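Local coordinates for kinesin-like protein Nod (Drosophila melanogaster, PDB 3DCB), which is required for the meiotic segregation of non-exchange chromosomes and binds microtubules and hydrolyses ATP through the kinesin motor domain present here, at residues T97-G102 with V240-S245; T106-S111 with L309-P314. All coordinates share one frame; numbering follows the deposited sequence.

Interaction 1 (T97-G102 with V240-S245). With ANP (phosphoaminophosphonic acid-adenylate ester), chain C.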
loop_
_atom_site.group_PDB
_atom_site.type_symbol
_atom_site.label_atom_id
_atom_site.label_comp_id
_atom_site.label_asym_id
_atom_site.label_seq_id
_atom_site.Cartn_x
_atom_site.Cartn_y
_atom_site.Cartn_z
ATOM N N THR A 97 5.304 -5.320 -2.124
ATOM C CA THR A 97 4.611 -4.445 -1.195
ATOM C C THR A 97 4.093 -3.171 -1.858
ATOM O O THR A 97 4.829 -2.493 -2.557
ATOM C CB THR A 97 5.501 -4.047 -0.021
ATOM O OG1 THR A 97 6.021 -5.220 0.616
ATOM C CG2 THR A 97 4.680 -3.264 1.002
ATOM N N ALA A 98 2.816 -2.873 -1.660
ATOM C CA ALA A 98 2.219 -1.664 -2.215
ATOM C C ALA A 98 1.798 -0.827 -0.991
ATOM O O ALA A 98 0.994 -1.279 -0.172
ATOM C CB ALA A 98 1.006 -2.008 -3.084
ATOM N N LEU A 99 2.360 0.375 -0.878
ATOM C CA LEU A 99 2.098 1.259 0.256
ATOM C C LEU A 99 1.481 2.604 -0.110
ATOM O O LEU A 99 2.019 3.342 -0.936
ATOM C CB LEU A 99 3.407 1.517 1.012
ATOM C CG LEU A 99 3.353 2.323 2.313
ATOM C CD1 LEU A 99 4.425 1.788 3.236
ATOM C CD2 LEU A 99 3.560 3.825 2.057
ATOM N N ALA A 100 0.365 2.940 0.523
ATOM C CA ALA A 100 -0.268 4.214 0.253
ATOM C C ALA A 100 -0.073 5.165 1.447
ATOM O O ALA A 100 -0.371 4.803 2.587
ATOM C CB ALA A 100 -1.761 4.019 -0.043
ATOM N N TYR A 101 0.445 6.362 1.174
ATOM C CA TYR A 101 0.660 7.370 2.194
ATOM C C TYR A 101 0.197 8.707 1.651
ATOM O O TYR A 101 0.011 8.859 0.445
ATOM C CB TYR A 101 2.143 7.451 2.565
ATOM C CG TYR A 101 3.013 8.098 1.522
ATOM C CD1 TYR A 101 3.271 7.466 0.302
ATOM C CD2 TYR A 101 3.523 9.386 1.722
ATOM C CE1 TYR A 101 4.005 8.103 -0.699
ATOM C CE2 TYR A 101 4.264 10.030 0.728
ATOM C CZ TYR A 101 4.501 9.386 -0.478
ATOM O OH TYR A 101 5.250 10.020 -1.447
ATOM N N GLY A 102 -0.001 9.671 2.545
ATOM C CA GLY A 102 -0.441 10.990 2.125
ATOM C C GLY A 102 -1.374 11.620 3.135
ATOM O O GLY A 102 -1.711 10.994 4.138
ATOM N N VAL A 240 -0.434 -1.919 2.063
ATOM C CA VAL A 240 -0.275 -1.021 3.206
ATOM C C VAL A 240 -1.065 0.268 3.093
ATOM O O VAL A 240 -0.850 1.073 2.186
ATOM C CB VAL A 240 1.214 -0.648 3.427
ATOM C CG1 VAL A 240 1.363 0.137 4.720
ATOM C CG2 VAL A 240 2.065 -1.921 3.490
ATOM N N ASP A 241 -1.968 0.468 4.042
ATOM C CA ASP A 241 -2.833 1.636 4.068
ATOM C C ASP A 241 -2.476 2.528 5.260
ATOM O O ASP A 241 -2.997 2.362 6.368
ATOM C CB ASP A 241 -4.275 1.166 4.175
ATOM C CG ASP A 241 -5.287 2.266 3.913
ATOM O OD1 ASP A 241 -6.479 2.019 4.198
ATOM O OD2 ASP A 241 -4.913 3.351 3.427
ATOM N N LEU A 242 -1.579 3.478 5.023
ATOM C CA LEU A 242 -1.185 4.433 6.052
ATOM C C LEU A 242 -2.261 5.492 6.265
ATOM O O LEU A 242 -2.838 6.006 5.307
ATOM C CB LEU A 242 0.143 5.101 5.684
ATOM C CG LEU A 242 1.390 4.561 6.387
ATOM C CD1 LEU A 242 1.316 3.049 6.528
ATOM C CD2 LEU A 242 2.649 4.972 5.639
ATOM N N ALA A 243 -2.529 5.811 7.527
ATOM C CA ALA A 243 -3.459 6.881 7.866
ATOM C C ALA A 243 -2.830 8.252 7.641
ATOM O O ALA A 243 -1.628 8.433 7.834
ATOM C CB ALA A 243 -3.928 6.741 9.306
ATOM N N GLY A 244 -3.650 9.214 7.229
ATOM C CA GLY A 244 -3.215 10.595 7.129
ATOM C C GLY A 244 -3.270 11.319 8.460
ATOM O O GLY A 244 -4.205 11.135 9.239
ATOM N N SER A 245 -2.262 12.145 8.721
ATOM C CA SER A 245 -2.153 12.840 9.997
ATOM C C SER A 245 -3.498 13.417 10.428
ATOM O O SER A 245 -4.296 13.845 9.594
ATOM C CB SER A 245 -1.106 13.953 9.913
ATOM O OG SER A 245 0.063 13.505 9.250
HETATM P PG ANP C . -7.356 8.955 5.951
HETATM O O1G ANP C . -5.968 9.230 5.567
HETATM O O2G ANP C . -7.726 9.809 7.243
HETATM O O3G ANP C . -7.503 7.412 6.348
HETATM P PB ANP C . -8.161 8.483 3.270
HETATM O O1B ANP C . -6.866 8.948 2.745
HETATM O O2B ANP C . -8.097 6.904 3.553
HETATM N N3B ANP C . -8.458 9.345 4.716
HETATM P PA ANP C . -10.324 7.698 1.855
HETATM O O1A ANP C . -9.545 6.634 1.211
HETATM O O2A ANP C . -11.000 7.156 3.184
HETATM O O3A ANP C . -9.342 8.942 2.265
HETATM O "O5'" ANP C . -11.431 8.236 0.844
HETATM C "C5'" ANP C . -12.188 9.287 1.494
HETATM C "C4'" ANP C . -13.439 9.592 0.663
HETATM O "O4'" ANP C . -13.064 10.084 -0.661
HETATM C "C3'" ANP C . -14.258 8.283 0.475
HETATM O "O3'" ANP C . -15.625 8.542 0.229
HETATM C "C2'" ANP C . -13.722 7.886 -0.949
HETATM O "O2'" ANP C . -14.646 7.039 -1.641
HETATM C "C1'" ANP C . -13.700 9.260 -1.661
HETATM N N9 ANP C . -12.851 9.178 -2.852
HETATM C C8 ANP C . -11.488 9.351 -2.906
HETATM N N7 ANP C . -11.037 9.067 -4.095
HETATM C C5 ANP C . -12.085 8.877 -4.935
HETATM C C6 ANP C . -12.235 8.550 -6.299
HETATM N N6 ANP C . -11.136 8.510 -7.126
HETATM N N1 ANP C . -13.472 8.272 -6.782
HETATM C C2 ANP C . -14.564 8.422 -6.013
HETATM N N3 ANP C . -14.472 8.710 -4.714
HETATM C C4 ANP C . -13.273 8.896 -4.133
#
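Leu99 and Val240 pair across two neighbouring parallel strands of the central kinesin sheet, one running into the P-loop, the other into the DLAG sequence of switch II. Three backbone hydrogen bonds hold the strands together. Val240 N gives to Ala98 O at 2.7 Å, and Ala100 N to Val240 O at 2.8 Å, both almost straight. The third, from Leu242 N to Ala100 O at 3.0 Å, is more bent (147° at the hydrogen) and comes where 240-245 leaves the sheet.

Apolar packing fills the face carrying Leu99 and Val240, under helix 266-277. With CG trans to its own backbone N (chi1 -175°), Leu99 forks between two partners: CD1 lies 3.8 Å from Val240 CG1, while CD2 meets Leu242 CD2 at 3.9 Å. The same Leu242 methyl rests against Tyr101 CB, and Val240 CG2 turns back to Thr97 CG2. With an alanine at Leu99, both branches are gone, and Val240 CG1 and Leu242 CD2 would probably be left without their shared filling beneath the helix.

On the other face sit Ala100 and Asp241, beside helix 108-112; Asp241 OD1 is hydrogen-bonded to Ser109, whose OG binds the magnesium ion, which puts this aspartate in the metal's second shell. At the nucleotide end Gly102 O approaches Gly244 CA to 3.4 Å. A CB on Gly244 would sit tightly against that oxygen and clash with the ATP analogue, whose gamma-phosphate oxygen O1G receives the Gly244 N-H at 2.9 Å.

Interaction 2 (T106-S111 with L309-P314). With MG (magnesium ion), chain B; ANP (phosphoaminophosphonic acid-adenylate ester), chain C.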
loop_
_atom_site.group_PDB
_atom_site.type_symbol
_atom_site.label_atom_id
_atom_site.label_comp_id
_atom_site.label_asym_id
_atom_site.label_seq_id
_atom_site.Cartn_x
_atom_site.Cartn_y
_atom_site.Cartn_z
ATOM N N THR A 106 -7.421 11.712 1.085
ATOM C CA THR A 106 -6.975 11.765 -0.305
ATOM C C THR A 106 -7.259 10.486 -1.086
ATOM O O THR A 106 -6.813 10.337 -2.226
ATOM C CB THR A 106 -5.468 12.073 -0.407
ATOM O OG1 THR A 106 -4.742 11.262 0.526
ATOM C CG2 THR A 106 -5.209 13.542 -0.133
ATOM N N GLY A 107 -7.988 9.556 -0.473
ATOM C CA GLY A 107 -8.321 8.317 -1.154
ATOM C C GLY A 107 -7.343 7.166 -0.999
ATOM O O GLY A 107 -7.321 6.268 -1.842
ATOM N N LYS A 108 -6.533 7.179 0.060
ATOM C CA LYS A 108 -5.588 6.089 0.289
ATOM C C LYS A 108 -6.369 4.803 0.546
ATOM O O LYS A 108 -6.153 3.780 -0.110
ATOM C CB LYS A 108 -4.697 6.387 1.496
ATOM C CG LYS A 108 -3.766 7.551 1.274
ATOM C CD LYS A 108 -2.812 7.753 2.431
ATOM C CE LYS A 108 -3.521 8.203 3.715
ATOM N NZ LYS A 108 -4.285 9.459 3.527
ATOM N N SER A 109 -7.293 4.866 1.498
ATOM C CA SER A 109 -8.106 3.707 1.823
ATOM C C SER A 109 -8.958 3.230 0.668
ATOM O O SER A 109 -9.111 2.031 0.447
ATOM C CB SER A 109 -9.011 4.015 2.996
ATOM O OG SER A 109 -8.407 3.559 4.183
ATOM N N TYR A 110 -9.524 4.190 -0.053
ATOM C CA TYR A 110 -10.378 3.924 -1.191
ATOM C C TYR A 110 -9.571 3.189 -2.252
ATOM O O TYR A 110 -10.008 2.168 -2.789
ATOM C CB TYR A 110 -10.898 5.255 -1.736
ATOM C CG TYR A 110 -11.575 5.167 -3.081
ATOM C CD1 TYR A 110 -12.877 4.666 -3.208
ATOM C CD2 TYR A 110 -10.912 5.591 -4.237
ATOM C CE1 TYR A 110 -13.501 4.596 -4.453
ATOM C CE2 TYR A 110 -11.522 5.515 -5.485
ATOM C CZ TYR A 110 -12.817 5.026 -5.586
ATOM O OH TYR A 110 -13.444 5.003 -6.805
ATOM N N SER A 111 -8.381 3.713 -2.533
ATOM C CA SER A 111 -7.475 3.156 -3.528
ATOM C C SER A 111 -6.941 1.773 -3.229
ATOM O O SER A 111 -6.735 0.974 -4.141
ATOM C CB SER A 111 -6.270 4.080 -3.715
ATOM O OG SER A 111 -6.680 5.304 -4.280
ATOM N N LEU A 309 2.439 4.589 -3.389
ATOM C CA LEU A 309 1.349 5.273 -4.068
ATOM C C LEU A 309 1.050 6.514 -3.237
ATOM O O LEU A 309 0.363 6.436 -2.221
ATOM C CB LEU A 309 0.096 4.396 -4.171
ATOM C CG LEU A 309 -1.118 5.180 -4.708
ATOM C CD1 LEU A 309 -0.719 5.899 -6.004
ATOM C CD2 LEU A 309 -2.319 4.276 -4.919
ATOM N N ALA A 310 1.589 7.650 -3.663
ATOM C CA ALA A 310 1.384 8.899 -2.948
ATOM C C ALA A 310 0.036 9.501 -3.367
ATOM O O ALA A 310 -0.217 9.681 -4.563
ATOM C CB ALA A 310 2.542 9.872 -3.261
ATOM N N CYS A 311 -0.834 9.788 -2.401
ATOM C CA CYS A 311 -2.140 10.378 -2.716
ATOM C C CYS A 311 -2.097 11.858 -2.344
ATOM O O CYS A 311 -1.716 12.204 -1.234
ATOM C CB CYS A 311 -3.246 9.698 -1.913
ATOM S SG CYS A 311 -3.325 7.934 -2.190
ATOM N N ILE A 312 -2.467 12.746 -3.257
ATOM C CA ILE A 312 -2.432 14.171 -2.930
ATOM C C ILE A 312 -3.766 14.857 -3.145
ATOM O O ILE A 312 -4.613 14.383 -3.906
ATOM C CB ILE A 312 -1.356 14.913 -3.753
ATOM C CG1 ILE A 312 -1.504 14.568 -5.236
ATOM C CG2 ILE A 312 0.028 14.576 -3.220
ATOM C CD1 ILE A 312 -0.665 15.422 -6.156
ATOM N N SER A 313 -3.947 15.983 -2.474
ATOM C CA SER A 313 -5.187 16.738 -2.595
ATOM C C SER A 313 -5.082 17.766 -3.708
ATOM O O SER A 313 -4.021 18.332 -3.946
ATOM C CB SER A 313 -5.508 17.456 -1.278
ATOM O OG SER A 313 -6.141 18.704 -1.526
ATOM N N PRO A 314 -6.190 18.009 -4.417
ATOM C CA PRO A 314 -6.202 18.988 -5.507
ATOM C C PRO A 314 -6.443 20.386 -4.958
ATOM O O PRO A 314 -6.155 21.382 -5.623
ATOM C CB PRO A 314 -7.354 18.515 -6.376
ATOM C CG PRO A 314 -8.316 17.976 -5.354
ATOM C CD PRO A 314 -7.407 17.177 -4.455
HETATM MG MG MG B . -7.886 5.399 5.393
HETATM P PG ANP C . -7.356 8.955 5.951
HETATM O O1G ANP C . -5.968 9.230 5.567
HETATM O O2G ANP C . -7.726 9.809 7.243
HETATM O O3G ANP C . -7.503 7.412 6.348
HETATM P PB ANP C . -8.161 8.483 3.270
HETATM O O1B ANP C . -6.866 8.948 2.745
HETATM O O2B ANP C . -8.097 6.904 3.553
HETATM N N3B ANP C . -8.458 9.345 4.716
HETATM P PA ANP C . -10.324 7.698 1.855
HETATM O O1A ANP C . -9.545 6.634 1.211
HETATM O O2A ANP C . -11.000 7.156 3.184
HETATM O O3A ANP C . -9.342 8.942 2.265
HETATM O "O5'" ANP C . -11.431 8.236 0.844
HETATM C "C5'" ANP C . -12.188 9.287 1.494
HETATM C "C4'" ANP C . -13.439 9.592 0.663
HETATM O "O4'" ANP C . -13.064 10.084 -0.661
HETATM C "C3'" ANP C . -14.258 8.283 0.475
HETATM O "O3'" ANP C . -15.625 8.542 0.229
HETATM C "C2'" ANP C . -13.722 7.886 -0.949
HETATM O "O2'" ANP C . -14.646 7.039 -1.641
HETATM C "C1'" ANP C . -13.700 9.260 -1.661
HETATM N N9 ANP C . -12.851 9.178 -2.852
HETATM C C8 ANP C . -11.488 9.351 -2.906
HETATM N N7 ANP C . -11.037 9.067 -4.095
HETATM C C5 ANP C . -12.085 8.877 -4.935
HETATM C C6 ANP C . -12.235 8.550 -6.299
HETATM N N6 ANP C . -11.136 8.510 -7.126
HETATM N N1 ANP C . -13.472 8.272 -6.782
HETATM C C2 ANP C . -14.564 8.422 -6.013
HETATM N N3 ANP C . -14.472 8.710 -4.714
HETATM C C4 ANP C . -13.273 8.896 -4.133
HETATM O O HOH W 1 -10.052 6.529 5.413
HETATM O O HOH W 2 -5.443 5.335 5.408
HETATM O O HOH W 3 -8.212 4.117 7.438
#
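Thr106 and Cys311 bring the two backbones within 5.6 Å, CA to CA, where the end of the P-loop passes over strand 305-312 and Gly107 takes the N-cap position of helix 108-112. The segments meet through van der Waals contact alone. Thr106 sits on the strand: its OG1, hydrogen-bonded to Gln103 O, lies 3.3 Å from Cys311 CB, and its CG2 packs 3.6 Å from Ile312 C. Cys311 SG is turned to the lysine, meeting Lys108 CG at 3.5 Å. One turn further along the helix, Ser111 CB touches Leu309 CD2, while Ser111 OG donates a hydrogen bond to Gly107 O at 2.7 Å. That carbonyl also takes Ser111 N, from the opposite face of its plane.

Away from the strand, the same turn of chain grips the ATP analogue. Lys108 bends at both of its last torsions (chi3 -67°, chi4 -58°), curling NZ between the beta and gamma phosphates, 2.7 Å from the analogue's O1G and as close to its O1B. Backbone N-H groups of Thr106 to Tyr110 add bonds to the phosphate chain, and the adenine lies over one face of the Tyr110 ring. Gly107 leaves room for it, since a CB there would collide with adenine N7. Ser109 OG binds the magnesium ion at 2.3 Å, with the analogue's O2B and O3G and three waters completing six ligands.

Uncharged contacts thus seat the P-loop on the sheet, while its N-H groups, the Lys108 amine and the Ser109 hydroxyl turn to the phosphates and metal; the negative charge of the phosphates is probably offset by the lysine and the magnesium ion.

In the fold
From the N terminus, strand 96-102 comes first and runs through the P-loop into helix 108-112. Interaction 1 then closes a loop of 137 residues, bringing 240-245 back beside 97-102; interaction 2 closes a longer one of 197 residues, returning 309-314 beneath 106-111. Because their segments alternate along the chain, the two loops cross rather than nest. In the sheet, strand 96-102 lies between strands 234-241 and 305-312, and Leu99 O is 2.8 Å from Leu309 N. At the metal the two contacts meet a second time, through Asp241 and Ser109. Together they tie P-loop, switch II and central sheet around one nucleotide.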